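Surface protein R28 (Streptococcus pyogenes, PDB 6S5Z) is a cell-wall-anchored streptococcal surface protein, represented here by its N-terminal Rib domain, an immunoglobulin-like module of a kind implicated in infection. Local coordinates at residues K14-E19 with A26-A31; D59-V64 with D73-V78; S38-N43 with H65-T70; Y9-K14 with D34-N39; A22-K27 with Y42-G47. All blocks are in the same frame, centred on the assembly; numbering follows the deposited sequence. Where two conformers were deposited one is given.

Contact 1 (K14-E19 with A26-A31); sequences KHRTVE and AKDSIA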
# COMPACT_ATOMS: atom_id res chain seq x y z
N LYS A 14 1.91 1.70 6.45
CA LYS A 14 3.22 1.68 7.09
C LYS A 14 4.08 2.75 6.44
O LYS A 14 4.21 2.78 5.20
CB LYS A 14 3.88 0.31 6.95
CG LYS A 14 5.34 0.29 7.39
CD LYS A 14 5.96 -1.10 7.29
CE LYS A 14 7.48 -1.04 7.47
NZ LYS A 14 8.08 -2.40 7.48
N HIS A 15 4.66 3.63 7.25
CA HIS A 15 5.60 4.62 6.75
C HIS A 15 6.97 3.97 6.56
O HIS A 15 7.57 3.51 7.54
CB HIS A 15 5.70 5.81 7.71
CG HIS A 15 6.82 6.74 7.38
ND1 HIS A 15 7.88 6.97 8.23
CD2 HIS A 15 7.07 7.47 6.26
CE1 HIS A 15 8.73 7.80 7.66
NE2 HIS A 15 8.27 8.12 6.46
N ARG A 16 7.46 3.95 5.33
CA ARG A 16 8.78 3.39 5.03
C ARG A 16 9.80 4.49 4.76
O ARG A 16 9.46 5.58 4.26
CB ARG A 16 8.72 2.45 3.82
CG ARG A 16 7.75 1.30 3.92
CD ARG A 16 7.94 0.43 2.69
NE ARG A 16 9.28 -0.15 2.66
CZ ARG A 16 9.83 -0.70 1.58
NH1 ARG A 16 9.18 -0.73 0.43
NH2 ARG A 16 11.05 -1.22 1.65
N THR A 17 11.06 4.19 5.09
CA THR A 17 12.21 5.02 4.74
C THR A 17 13.16 4.19 3.89
O THR A 17 13.62 3.13 4.32
CB THR A 17 12.92 5.54 5.98
OG1 THR A 17 11.99 6.29 6.76
CG2 THR A 17 14.09 6.43 5.60
N VAL A 18 13.47 4.68 2.69
CA VAL A 18 14.28 3.94 1.74
C VAL A 18 15.30 4.88 1.10
O VAL A 18 15.16 6.10 1.13
CB VAL A 18 13.43 3.27 0.63
CG1 VAL A 18 12.33 2.40 1.23
CG2 VAL A 18 12.86 4.33 -0.34
N GLU A 19 16.31 4.28 0.48
CA GLU A 19 17.33 5.06 -0.21
C GLU A 19 16.87 5.44 -1.61
O GLU A 19 16.00 4.80 -2.20
CB GLU A 19 18.63 4.28 -0.28
CG GLU A 19 19.37 4.19 1.06
CD GLU A 19 20.73 3.54 0.91
OE1 GLU A 19 20.78 2.39 0.42
OE2 GLU A 19 21.74 4.19 1.26
N ALA A 26 4.32 -2.70 -3.26
CA ALA A 26 3.21 -2.03 -2.59
C ALA A 26 2.85 -2.71 -1.27
O ALA A 26 2.51 -2.04 -0.29
CB ALA A 26 1.99 -1.98 -3.50
N LYS A 27 2.91 -4.05 -1.22
CA LYS A 27 2.54 -4.74 0.00
C LYS A 27 3.40 -4.31 1.17
O LYS A 27 2.98 -4.41 2.34
CB LYS A 27 2.66 -6.25 -0.20
CG LYS A 27 2.30 -7.06 1.02
CD LYS A 27 2.25 -8.53 0.69
CE LYS A 27 1.82 -9.36 1.89
NZ LYS A 27 1.75 -10.80 1.49
N ASP A 28 4.63 -3.86 0.90
CA ASP A 28 5.54 -3.50 1.97
C ASP A 28 5.17 -2.19 2.63
O ASP A 28 5.74 -1.86 3.68
CB ASP A 28 6.97 -3.42 1.45
CG ASP A 28 7.58 -4.78 1.18
OD1 ASP A 28 7.15 -5.77 1.82
OD2 ASP A 28 8.50 -4.86 0.36
N SER A 29 4.24 -1.44 2.05
CA SER A 29 3.74 -0.20 2.62
C SER A 29 2.46 -0.38 3.41
O SER A 29 1.84 0.61 3.82
CB SER A 29 3.53 0.85 1.51
OG SER A 29 4.78 1.39 1.10
N ILE A 30 2.04 -1.62 3.65
CA ILE A 30 0.86 -1.90 4.47
C ILE A 30 1.33 -2.52 5.78
O ILE A 30 2.05 -3.52 5.77
CB ILE A 30 -0.13 -2.82 3.75
CG1 ILE A 30 -0.64 -2.18 2.45
CG2 ILE A 30 -1.28 -3.21 4.68
CD1 ILE A 30 -1.36 -0.88 2.65
N ALA A 31 0.89 -1.94 6.89
CA ALA A 31 1.45 -2.30 8.19
C ALA A 31 0.91 -3.63 8.70
O ALA A 31 1.59 -4.32 9.46
CB ALA A 31 1.16 -1.20 9.23
O HOH W 1 5.10 3.40 2.85
O HOH W 2 7.42 -3.32 5.11
O HOH W 3 6.46 -0.22 -0.45
O HOH W 4 9.65 -3.18 -1.21
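One direct hydrogen bond joins Lys14-Glu19 to Ala26-Ala31: Lys14 N donates to Ser29 O at 2.8 Å, nearly straight at 172°, meeting the carbonyl from above its plane. Water carries the other polar links. One molecule accepts a hydrogen bond from the Ser29 hydroxyl and donates to Lys14 O. A second joins Lys14 NZ to Asp28 O, a third runs from Arg16 NH1 to Ser29 OG, and a fourth connects Arg16 NH1 with Asp28 OD2. The 3-10 turn 26-29, closed by Ser29 N on Ala26 O at 3.0 Å, sits beside the start of edge strand 16-19 in this immunoglobulin-like Rib domain. Van der Waals contacts accompany the water bridges. Arg16 CD packs 3.3 Å from Asp28 O; the bend at chi3 (63°) then turns the guanidinium so that Asp28 CB lies over one of its faces, 3.6 Å from NH1. Val18 CG1 lies against a face of that group. Lys14 CB touches Ala31 CB at 3.9 Å, and its extended chain passes Asp28 O. Charge adds a looser term: Arg16 NH1 and Asp28 OD2 are 4.2 Å apart, the oxygen well out of the guanidinium plane, so the attraction is probably electrostatic and bridged by water.

Contact 2 (D59-V64 with D73-V78); sequences DGIVEV and DVNVKV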
# COMPACT_ATOMS: atom_id res chain seq x y z
N ASP A 59 4.38 10.59 -1.36
CA ASP A 59 3.12 9.98 -1.03
C ASP A 59 2.80 8.97 -2.12
O ASP A 59 3.30 9.06 -3.25
CB ASP A 59 1.98 11.01 -0.96
CG ASP A 59 2.09 11.95 0.24
OD1 ASP A 59 2.24 11.46 1.38
OD2 ASP A 59 2.01 13.18 0.05
N GLY A 60 1.95 8.01 -1.77
CA GLY A 60 1.52 7.01 -2.72
C GLY A 60 0.21 6.44 -2.24
O GLY A 60 -0.26 6.74 -1.14
N ILE A 61 -0.39 5.61 -3.09
CA ILE A 61 -1.65 4.94 -2.77
C ILE A 61 -1.51 3.46 -3.10
O ILE A 61 -1.13 3.09 -4.21
CB ILE A 61 -2.83 5.56 -3.52
CG1 ILE A 61 -2.93 7.05 -3.17
CG2 ILE A 61 -4.12 4.84 -3.16
CD1 ILE A 61 -3.88 7.82 -4.04
N VAL A 62 -1.78 2.62 -2.10
CA VAL A 62 -1.79 1.18 -2.27
C VAL A 62 -3.23 0.75 -2.49
O VAL A 62 -4.14 1.18 -1.75
CB VAL A 62 -1.19 0.48 -1.05
CG1 VAL A 62 -1.31 -1.06 -1.18
CG2 VAL A 62 0.25 0.89 -0.86
N GLU A 63 -3.45 -0.07 -3.51
CA GLU A 63 -4.71 -0.78 -3.67
C GLU A 63 -4.60 -2.16 -3.04
O GLU A 63 -3.70 -2.93 -3.40
CB GLU A 63 -5.09 -0.93 -5.14
CG GLU A 63 -5.23 0.37 -5.87
CD GLU A 63 -5.57 0.14 -7.34
OE1 GLU A 63 -5.53 -1.02 -7.81
OE2 GLU A 63 -5.88 1.14 -8.02
N VAL A 64 -5.51 -2.47 -2.13
CA VAL A 64 -5.59 -3.79 -1.52
C VAL A 64 -6.75 -4.53 -2.18
O VAL A 64 -7.91 -4.12 -2.03
CB VAL A 64 -5.76 -3.71 0.01
CG1 VAL A 64 -5.76 -5.10 0.62
CG2 VAL A 64 -4.64 -2.93 0.58
N ASP A 73 -8.38 1.43 -0.97
CA ASP A 73 -7.29 2.35 -1.27
C ASP A 73 -6.66 2.82 0.04
O ASP A 73 -7.38 3.23 0.96
CB ASP A 73 -7.78 3.55 -2.08
CG ASP A 73 -8.16 3.18 -3.50
OD1 ASP A 73 -7.71 2.12 -4.00
OD2 ASP A 73 -8.91 3.95 -4.12
N VAL A 74 -5.34 2.78 0.12
CA VAL A 74 -4.63 3.14 1.34
C VAL A 74 -3.56 4.17 1.01
O VAL A 74 -2.63 3.88 0.25
CB VAL A 74 -3.99 1.90 2.01
CG1 VAL A 74 -3.26 2.34 3.25
CG2 VAL A 74 -5.07 0.86 2.33
N ASN A 75 -3.70 5.37 1.57
CA ASN A 75 -2.69 6.41 1.41
C ASN A 75 -1.48 6.10 2.27
O ASN A 75 -1.60 5.81 3.46
CB ASN A 75 -3.27 7.78 1.80
CG ASN A 75 -4.40 8.20 0.90
OD1 ASN A 75 -4.43 7.86 -0.28
ND2 ASN A 75 -5.36 8.92 1.46
N VAL A 76 -0.29 6.19 1.67
CA VAL A 76 0.96 5.85 2.34
C VAL A 76 1.99 6.94 2.08
O VAL A 76 1.84 7.78 1.20
CB VAL A 76 1.53 4.49 1.90
CG1 VAL A 76 0.51 3.37 2.06
CG2 VAL A 76 2.02 4.58 0.44
N LYS A 77 3.04 6.90 2.88
CA LYS A 77 4.11 7.88 2.81
C LYS A 77 5.43 7.13 2.75
O LYS A 77 5.61 6.11 3.43
CB LYS A 77 4.05 8.84 4.00
CG LYS A 77 2.76 9.64 3.98
CD LYS A 77 2.71 10.80 4.97
CE LYS A 77 1.56 11.75 4.60
NZ LYS A 77 1.65 13.09 5.24
N VAL A 78 6.34 7.62 1.92
CA VAL A 78 7.66 7.05 1.78
C VAL A 78 8.66 8.19 1.89
O VAL A 78 8.57 9.17 1.14
CB VAL A 78 7.85 6.28 0.46
CG1 VAL A 78 9.26 5.72 0.37
CG2 VAL A 78 6.84 5.14 0.31
O HOH W 5 -0.16 9.90 1.46
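Four backbone hydrogen bonds zip Asp59-Val64 to Asp73-Val78 as antiparallel strands. Gly60 and Val76 form one hydrogen-bonded pair, Val62 and Val74 the other; the shortest bond, Val74 N to Val62 O, measures 2.7 Å. The bonds of the Val62 pair lie in the carbonyl planes, those of the Gly60 pair above them. Between these pairs, CA-H groups point at carbonyls, as with Ile61 CA and Val74 O at 3.3 Å. On the buried face the valines mesh: the Val62 and Val76 side chains cross at about a right angle, CG2 to CG1 3.8 Å, and Val64 CG2 meets Val74 CG2. Val76 CG2 rests on the backbone of Gly60, 3.5 Å from its O. The face of Asp59, Ile61 and Glu63 is mostly polar. Asp59 OD1 lies alongside the extended Lys77 chain, 3.2 Å from CG but 4.2 Å from NZ, and a water links it to Val76 O. Asn75 OD1 lies against Ile61 CG1 at 3.4 Å. Glu63 and Asp73 run side by side, both salt-bridged to Lys45; Glu63 also accepts from His65. This hairpin forms the middle of the sheet, strand 16-19 beside 71-81 and strand 41-44 beside 56-65, with Trp44 against Val62 and Val76.

Contact 3 (S38-N43 with H65-T70); sequences SNSTYN and HYPDGT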
# COMPACT_ATOMS: atom_id res chain seq x y z
N SER A 38 -4.73 -13.53 3.52
CA SER A 38 -3.40 -13.68 2.95
C SER A 38 -3.42 -13.87 1.44
O SER A 38 -2.37 -13.76 0.81
CB SER A 38 -2.65 -14.83 3.64
OG SER A 38 -3.32 -16.07 3.49
N ASN A 39 -4.58 -14.13 0.84
CA ASN A 39 -4.69 -14.13 -0.62
C ASN A 39 -5.05 -12.76 -1.19
O ASN A 39 -5.23 -12.65 -2.41
CB ASN A 39 -5.73 -15.14 -1.07
CG ASN A 39 -5.24 -16.56 -0.94
OD1 ASN A 39 -4.04 -16.81 -0.76
ND2 ASN A 39 -6.17 -17.50 -1.06
N SER A 40 -5.12 -11.72 -0.37
CA SER A 40 -5.21 -10.37 -0.92
C SER A 40 -3.98 -10.08 -1.76
O SER A 40 -2.89 -10.55 -1.48
CB SER A 40 -5.31 -9.34 0.21
OG SER A 40 -6.36 -9.66 1.10
N THR A 41 -4.14 -9.25 -2.79
CA THR A 41 -2.99 -8.81 -3.56
C THR A 41 -2.85 -7.30 -3.41
O THR A 41 -3.82 -6.60 -3.16
CB THR A 41 -3.10 -9.22 -5.05
OG1 THR A 41 -4.20 -8.55 -5.69
CG2 THR A 41 -3.30 -10.73 -5.18
N TYR A 42 -1.62 -6.81 -3.56
CA TYR A 42 -1.29 -5.40 -3.31
C TYR A 42 -0.59 -4.84 -4.54
O TYR A 42 0.31 -5.49 -5.08
CB TYR A 42 -0.38 -5.26 -2.09
CG TYR A 42 -0.96 -5.88 -0.82
CD1 TYR A 42 -0.88 -7.25 -0.57
CD2 TYR A 42 -1.61 -5.08 0.12
CE1 TYR A 42 -1.43 -7.81 0.60
CE2 TYR A 42 -2.15 -5.63 1.27
CZ TYR A 42 -2.05 -6.98 1.51
OH TYR A 42 -2.60 -7.48 2.67
N ASN A 43 -1.00 -3.65 -4.96
CA ASN A 43 -0.34 -2.99 -6.08
C ASN A 43 -0.45 -1.50 -5.88
O ASN A 43 -1.32 -1.02 -5.15
CB ASN A 43 -0.95 -3.38 -7.43
CG ASN A 43 -2.40 -2.96 -7.55
OD1 ASN A 43 -3.29 -3.71 -7.17
ND2 ASN A 43 -2.64 -1.76 -8.07
N HIS A 65 -6.46 -5.59 -2.93
CA HIS A 65 -7.48 -6.32 -3.69
C HIS A 65 -7.87 -7.56 -2.89
O HIS A 65 -7.07 -8.48 -2.74
CB HIS A 65 -6.95 -6.72 -5.06
CG HIS A 65 -6.80 -5.58 -6.02
ND1 HIS A 65 -7.69 -5.35 -7.04
CD2 HIS A 65 -5.88 -4.59 -6.08
CE1 HIS A 65 -7.32 -4.26 -7.71
NE2 HIS A 65 -6.22 -3.79 -7.15
N TYR A 66 -9.11 -7.61 -2.45
CA TYR A 66 -9.56 -8.69 -1.59
C TYR A 66 -10.10 -9.84 -2.42
O TYR A 66 -10.42 -9.67 -3.60
CB TYR A 66 -10.64 -8.18 -0.65
CG TYR A 66 -10.16 -7.13 0.30
CD1 TYR A 66 -9.29 -7.45 1.32
CD2 TYR A 66 -10.60 -5.81 0.19
CE1 TYR A 66 -8.86 -6.49 2.20
CE2 TYR A 66 -10.18 -4.85 1.07
CZ TYR A 66 -9.30 -5.20 2.07
OH TYR A 66 -8.87 -4.25 2.96
N PRO A 67 -10.22 -11.03 -1.83
CA PRO A 67 -10.71 -12.18 -2.60
C PRO A 67 -12.11 -12.03 -3.15
O PRO A 67 -12.42 -12.68 -4.16
CB PRO A 67 -10.64 -13.34 -1.59
CG PRO A 67 -9.60 -12.92 -0.61
CD PRO A 67 -9.78 -11.42 -0.48
N ASP A 68 -12.96 -11.19 -2.58
CA ASP A 68 -14.32 -11.08 -3.11
C ASP A 68 -14.40 -10.03 -4.19
O ASP A 68 -15.50 -9.73 -4.67
CB ASP A 68 -15.33 -10.78 -1.99
CG ASP A 68 -15.22 -9.37 -1.44
OD1 ASP A 68 -14.27 -8.65 -1.78
OD2 ASP A 68 -16.10 -8.98 -0.64
N GLY A 69 -13.27 -9.48 -4.60
CA GLY A 69 -13.22 -8.51 -5.67
C GLY A 69 -13.35 -7.08 -5.24
O GLY A 69 -13.17 -6.19 -6.08
N THR A 70 -13.63 -6.82 -3.98
CA THR A 70 -13.63 -5.42 -3.57
C THR A 70 -12.19 -4.99 -3.28
O THR A 70 -11.29 -5.82 -3.10
CB THR A 70 -14.54 -5.19 -2.37
OG1 THR A 70 -14.09 -5.96 -1.27
CG2 THR A 70 -15.98 -5.61 -2.70
O HOH W 6 -7.32 -11.26 -3.52
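Thr41 and His65 form an antiparallel hydrogen-bonded pair, with Thr41 N reaching a lone pair of His65 O at 3.0 Å and His65 N meeting Thr41 O at 2.8 Å, nearly along the C=O axis. Just before this pair, Ser40 CA approaches His65 O at 3.2 Å, and a water donates to both Asn39 O and His65 O, so the His65 oxygen accepts two hydrogen bonds and a CA-H contact. Among the side chains, Thr41 OG1, set between the backbone N and carbonyl carbon (chi1 65°), packs on His65 CB at 3.4 Å. Asn43 crosses the imidazole at about a right angle, the amide and ring planes 40° apart. Its OD1 lies 2.9 Å from His65 NE2 at a poor angle for bonding; NE2 instead pairs with Glu63, whose carboxylate also receives Asn43 ND2. Ser40 OG sits 3.7 Å from Tyr66 CD1 and bonds to Pro37 O. The Tyr66 hydroxyl is bound to Asp72, a sodium ligand. Beyond the pair the chain turns back through a type I turn, Tyr66 to Gly69. Asp68 OD1 accepts from both the hydroxyl and, at 2.9 Å, the backbone N of Thr70, the latter an Asx turn. Residues 65-70 form the hairpin connection between strands 56-65 and 71-81, and edge strand 41-44 starts beside it in the immunoglobulin-like sheet.

Contact 4 (Y9-K14 with D34-N39); sequences YSPEAK and DELPSN. With NA (sodium ion), chain C.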
# COMPACT_ATOMS: atom_id res chain seq x y z
N TYR A 9 -12.40 -5.62 6.53
CA TYR A 9 -10.97 -5.52 6.79
C TYR A 9 -10.53 -4.06 6.81
O TYR A 9 -11.13 -3.20 6.17
CB TYR A 9 -10.18 -6.32 5.75
CG TYR A 9 -10.59 -7.78 5.76
CD1 TYR A 9 -10.25 -8.63 6.82
CD2 TYR A 9 -11.32 -8.32 4.71
CE1 TYR A 9 -10.64 -9.97 6.83
CE2 TYR A 9 -11.71 -9.66 4.71
CZ TYR A 9 -11.38 -10.47 5.77
OH TYR A 9 -11.77 -11.79 5.75
N SER A 10 -9.48 -3.79 7.59
CA SER A 10 -9.02 -2.43 7.86
C SER A 10 -7.52 -2.31 7.65
O SER A 10 -6.73 -2.26 8.61
CB SER A 10 -9.41 -2.02 9.28
OG SER A 10 -10.82 -2.03 9.44
N PRO A 11 -7.07 -2.26 6.40
CA PRO A 11 -5.64 -2.06 6.14
C PRO A 11 -5.18 -0.69 6.62
O PRO A 11 -5.91 0.30 6.54
CB PRO A 11 -5.52 -2.20 4.62
CG PRO A 11 -6.88 -1.86 4.11
CD PRO A 11 -7.86 -2.30 5.15
N GLU A 12 -3.96 -0.66 7.15
CA GLU A 12 -3.37 0.57 7.67
C GLU A 12 -2.00 0.73 7.07
O GLU A 12 -1.27 -0.25 6.90
CB GLU A 12 -3.26 0.54 9.20
CG GLU A 12 -4.60 0.51 9.89
CD GLU A 12 -4.48 0.41 11.40
OE1 GLU A 12 -4.64 -0.72 11.91
OE2 GLU A 12 -4.18 1.43 12.05
N ALA A 13 -1.64 1.98 6.78
CA ALA A 13 -0.39 2.30 6.13
C ALA A 13 0.80 2.09 7.06
O ALA A 13 0.72 2.29 8.27
CB ALA A 13 -0.40 3.76 5.66
N LYS A 14 1.91 1.70 6.45
CA LYS A 14 3.22 1.68 7.09
C LYS A 14 4.08 2.75 6.44
O LYS A 14 4.21 2.78 5.20
CB LYS A 14 3.88 0.31 6.95
CG LYS A 14 5.34 0.29 7.39
CD LYS A 14 5.96 -1.10 7.29
CE LYS A 14 7.48 -1.04 7.47
NZ LYS A 14 8.08 -2.40 7.48
N ASP A 34 -1.01 -9.07 8.04
CA ASP A 34 -1.42 -10.23 8.84
C ASP A 34 -2.87 -10.13 9.31
O ASP A 34 -3.43 -11.13 9.75
CB ASP A 34 -0.51 -10.40 10.05
CG ASP A 34 -0.51 -9.17 10.96
OD1 ASP A 34 -0.50 -8.04 10.43
OD2 ASP A 34 -0.54 -9.34 12.20
N GLU A 35 -3.47 -8.95 9.23
CA GLU A 35 -4.86 -8.74 9.61
C GLU A 35 -5.80 -8.69 8.41
O GLU A 35 -6.98 -8.33 8.56
CB GLU A 35 -4.98 -7.48 10.45
CG GLU A 35 -4.15 -7.57 11.70
CD GLU A 35 -4.17 -6.30 12.50
OE1 GLU A 35 -4.79 -5.32 12.04
OE2 GLU A 35 -3.53 -6.28 13.58
N LEU A 36 -5.30 -9.01 7.21
CA LEU A 36 -6.02 -9.05 5.97
C LEU A 36 -5.90 -10.45 5.40
O LEU A 36 -4.90 -11.11 5.66
CB LEU A 36 -5.42 -8.05 4.96
CG LEU A 36 -5.17 -6.66 5.57
CD1 LEU A 36 -4.49 -5.75 4.55
CD2 LEU A 36 -6.45 -6.01 6.10
N PRO A 37 -6.87 -10.92 4.62
CA PRO A 37 -6.73 -12.26 4.03
C PRO A 37 -5.39 -12.39 3.33
O PRO A 37 -4.92 -11.45 2.70
CB PRO A 37 -7.90 -12.34 3.04
CG PRO A 37 -8.90 -11.34 3.58
CD PRO A 37 -8.07 -10.23 4.13
N SER A 38 -4.73 -13.53 3.52
CA SER A 38 -3.40 -13.68 2.95
C SER A 38 -3.42 -13.87 1.44
O SER A 38 -2.37 -13.76 0.81
CB SER A 38 -2.65 -14.83 3.64
OG SER A 38 -3.32 -16.07 3.49
N ASN A 39 -4.58 -14.13 0.84
CA ASN A 39 -4.69 -14.13 -0.62
C ASN A 39 -5.05 -12.76 -1.19
O ASN A 39 -5.23 -12.65 -2.41
CB ASN A 39 -5.73 -15.14 -1.07
CG ASN A 39 -5.24 -16.56 -0.94
OD1 ASN A 39 -4.04 -16.81 -0.76
ND2 ASN A 39 -6.17 -17.50 -1.06
NA NA C . -11.71 -1.21 4.72
O HOH W 7 -8.47 -6.04 9.19
O HOH W 8 -12.24 -0.68 7.26
O HOH W 9 -4.96 -2.98 13.38
O HOH W 10 -12.96 0.76 3.32
O HOH W 11 -10.03 0.78 5.12
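Tyr9 carries much of this contact, and its side chain leaves a backbone that has just come out of helix 5-8. CB touches Leu36 CD2 at 3.8 Å. With chi1 at -58°, CG stands anti to the carbonyl carbon and the ring swings over Pro37. Here CD1 passes Glu35 O at 3.7 Å, while Pro37 CD lies 3.5 Å from the ring centroid and 4° off its normal, a CH-pi contact over the middle of the face. Farther out, CE2 and CZ meet Pro37 CG, the latter at 3.4 Å, and OH ends 3.6 Å from the same atom. Next to the ring, Leu36 spreads its branches: CD2 goes to Tyr9, and Leu36 CD1 reaches Pro11 CB at 3.7 Å, the leucine and proline crossing at about a right angle. A water in the plane of the tyrosine ring, at its edge, accepts from Ser10 N and donates to Glu35 O, bridging the two backbones. While its side chain packs on the 34-39 loop, the Tyr9 carbonyl oxygen binds sodium at 2.5 Å. Three waters, Lys6 O and Asp72 OD2 complete this metal site, which joins the N-terminal helix to strand 71-81.

Contact 5 (A22-K27 with Y42-G47); sequences AELDAK and YNWKNG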
# COMPACT_ATOMS: atom_id res chain seq x y z
N ALA A 22 15.54 3.07 -4.68
CA ALA A 22 15.04 1.81 -4.15
C ALA A 22 13.80 1.34 -4.90
O ALA A 22 13.04 2.13 -5.47
CB ALA A 22 14.70 1.97 -2.66
N GLU A 23 13.61 0.03 -4.95
CA GLU A 23 12.36 -0.55 -5.40
C GLU A 23 11.31 -0.46 -4.29
O GLU A 23 11.64 -0.38 -3.10
CB GLU A 23 12.56 -2.00 -5.82
CG GLU A 23 13.58 -2.21 -6.94
CD GLU A 23 13.16 -1.57 -8.25
OE1 GLU A 23 11.94 -1.56 -8.55
OE2 GLU A 23 14.05 -1.07 -8.98
N LEU A 24 10.04 -0.45 -4.68
CA LEU A 24 8.93 -0.38 -3.75
C LEU A 24 7.88 -1.40 -4.15
O LEU A 24 7.20 -1.22 -5.17
CB LEU A 24 8.31 1.03 -3.74
CG LEU A 24 9.17 2.21 -3.30
CD1 LEU A 24 8.36 3.47 -3.54
CD2 LEU A 24 9.57 2.07 -1.82
N ASP A 25 7.79 -2.48 -3.38
CA ASP A 25 6.65 -3.37 -3.45
C ASP A 25 5.51 -2.75 -2.66
O ASP A 25 5.70 -2.32 -1.52
CB ASP A 25 7.01 -4.75 -2.89
CG ASP A 25 5.97 -5.82 -3.19
OD1 ASP A 25 4.75 -5.55 -3.11
OD2 ASP A 25 6.38 -6.96 -3.48
N ALA A 26 4.32 -2.70 -3.26
CA ALA A 26 3.21 -2.03 -2.59
C ALA A 26 2.85 -2.71 -1.27
O ALA A 26 2.51 -2.04 -0.29
CB ALA A 26 1.99 -1.98 -3.50
N LYS A 27 2.91 -4.05 -1.22
CA LYS A 27 2.54 -4.74 0.00
C LYS A 27 3.40 -4.31 1.17
O LYS A 27 2.98 -4.41 2.34
CB LYS A 27 2.66 -6.25 -0.20
CG LYS A 27 2.30 -7.06 1.02
CD LYS A 27 2.25 -8.53 0.69
CE LYS A 27 1.82 -9.36 1.89
NZ LYS A 27 1.75 -10.80 1.49
N TYR A 42 -1.62 -6.81 -3.56
CA TYR A 42 -1.29 -5.40 -3.31
C TYR A 42 -0.59 -4.84 -4.54
O TYR A 42 0.31 -5.49 -5.08
CB TYR A 42 -0.38 -5.26 -2.09
CG TYR A 42 -0.96 -5.88 -0.82
CD1 TYR A 42 -0.88 -7.25 -0.57
CD2 TYR A 42 -1.61 -5.08 0.12
CE1 TYR A 42 -1.43 -7.81 0.60
CE2 TYR A 42 -2.15 -5.63 1.27
CZ TYR A 42 -2.05 -6.98 1.51
OH TYR A 42 -2.60 -7.48 2.67
N ASN A 43 -1.00 -3.65 -4.96
CA ASN A 43 -0.34 -2.99 -6.08
C ASN A 43 -0.45 -1.50 -5.88
O ASN A 43 -1.32 -1.02 -5.15
CB ASN A 43 -0.95 -3.38 -7.43
CG ASN A 43 -2.40 -2.96 -7.55
OD1 ASN A 43 -3.29 -3.71 -7.17
ND2 ASN A 43 -2.64 -1.76 -8.07
N TRP A 44 0.44 -0.76 -6.53
CA TRP A 44 0.35 0.69 -6.52
C TRP A 44 -0.79 1.15 -7.41
O TRP A 44 -0.94 0.69 -8.54
CB TRP A 44 1.67 1.33 -6.98
CG TRP A 44 2.80 1.07 -6.05
CD1 TRP A 44 3.87 0.26 -6.25
CD2 TRP A 44 2.95 1.62 -4.73
NE1 TRP A 44 4.69 0.27 -5.14
CE2 TRP A 44 4.15 1.10 -4.20
CE3 TRP A 44 2.19 2.50 -3.95
CZ2 TRP A 44 4.60 1.43 -2.92
CZ3 TRP A 44 2.65 2.84 -2.70
CH2 TRP A 44 3.84 2.30 -2.19
N LYS A 45 -1.58 2.09 -6.90
CA LYS A 45 -2.57 2.74 -7.76
C LYS A 45 -1.87 3.41 -8.93
O LYS A 45 -0.80 4.00 -8.78
CB LYS A 45 -3.35 3.79 -6.97
CG LYS A 45 -4.42 4.52 -7.78
CD LYS A 45 -5.28 5.38 -6.87
CE LYS A 45 -6.14 4.51 -6.00
NZ LYS A 45 -7.17 3.85 -6.79
N ASN A 46 -2.47 3.30 -10.10
CA ASN A 46 -1.95 3.99 -11.28
C ASN A 46 -1.74 5.46 -10.98
O ASN A 46 -2.66 6.14 -10.50
CB ASN A 46 -2.92 3.83 -12.45
CG ASN A 46 -2.95 2.42 -12.99
OD1 ASN A 46 -2.04 1.64 -12.74
ND2 ASN A 46 -4.01 2.08 -13.71
N GLY A 47 -0.54 5.96 -11.25
CA GLY A 47 -0.24 7.35 -11.02
C GLY A 47 0.13 7.68 -9.60
O GLY A 47 0.41 8.85 -9.30
O HOH W 12 3.54 -5.93 -6.31
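Trp44, Ala26 and Tyr42 lose the most surface where the loop leading into the 3-10 segment packs on edge strand 41-44 of the immunoglobulin-like domain. The indole of Trp44, placed by chi1 -66° with CG anti to the carbonyl carbon, points NE1 at Leu24 O, 2.9 Å away and almost straight at 170°. The oxygen lies in the ring plane, although the N-H meets the carbonyl from above. Leu24 CB touches the benzo side of the indole at CZ2, 3.8 Å. Over one indole face sits Ala26: its CB lies 3.8 Å from the centroid of the five-membered ring, 6° off the normal, in a CH-pi contact. That methyl also presses on the strand backbone, 3.4 Å from Asn43 C. Lys27 lies across one face of Tyr42, its CG making a CH-pi contact offset toward the rim. The extended lysine chain runs obliquely over the ring, CG 3.6 Å from Tyr42 CD1. Asp25 OD1 accepts from Lys27 N at 3.0 Å, an Asx turn. Val62 and Ser29 also touch the benzo part of Trp44. The chemistry implies a mostly apolar seam in which the indole N-H finds a backbone carbonyl that holds the ring's direction.

From the N terminus, the chain leaves helix 5-8 and the sodium site into Tyr9-Lys14, which contact 4 pairs with Asp34-Asn39. Nested within the loop so closed, contact 1 ties the entry to edge strand 16-19 to the 3-10 turn. Contact 5 begins on the loop leading into that turn, sharing Ala26 and Lys27 with contact 1, and crosses contact 4 to reach strand 41-44. Contact 3 begins where contact 4 ends and closes a longer loop onto the hairpin connection after strand 56-65. It crosses contact 2, the hairpin of the central strands. Contacts 1 and 5 lie against the valine face of contact 2, so turn, edge strands and hairpin share one core.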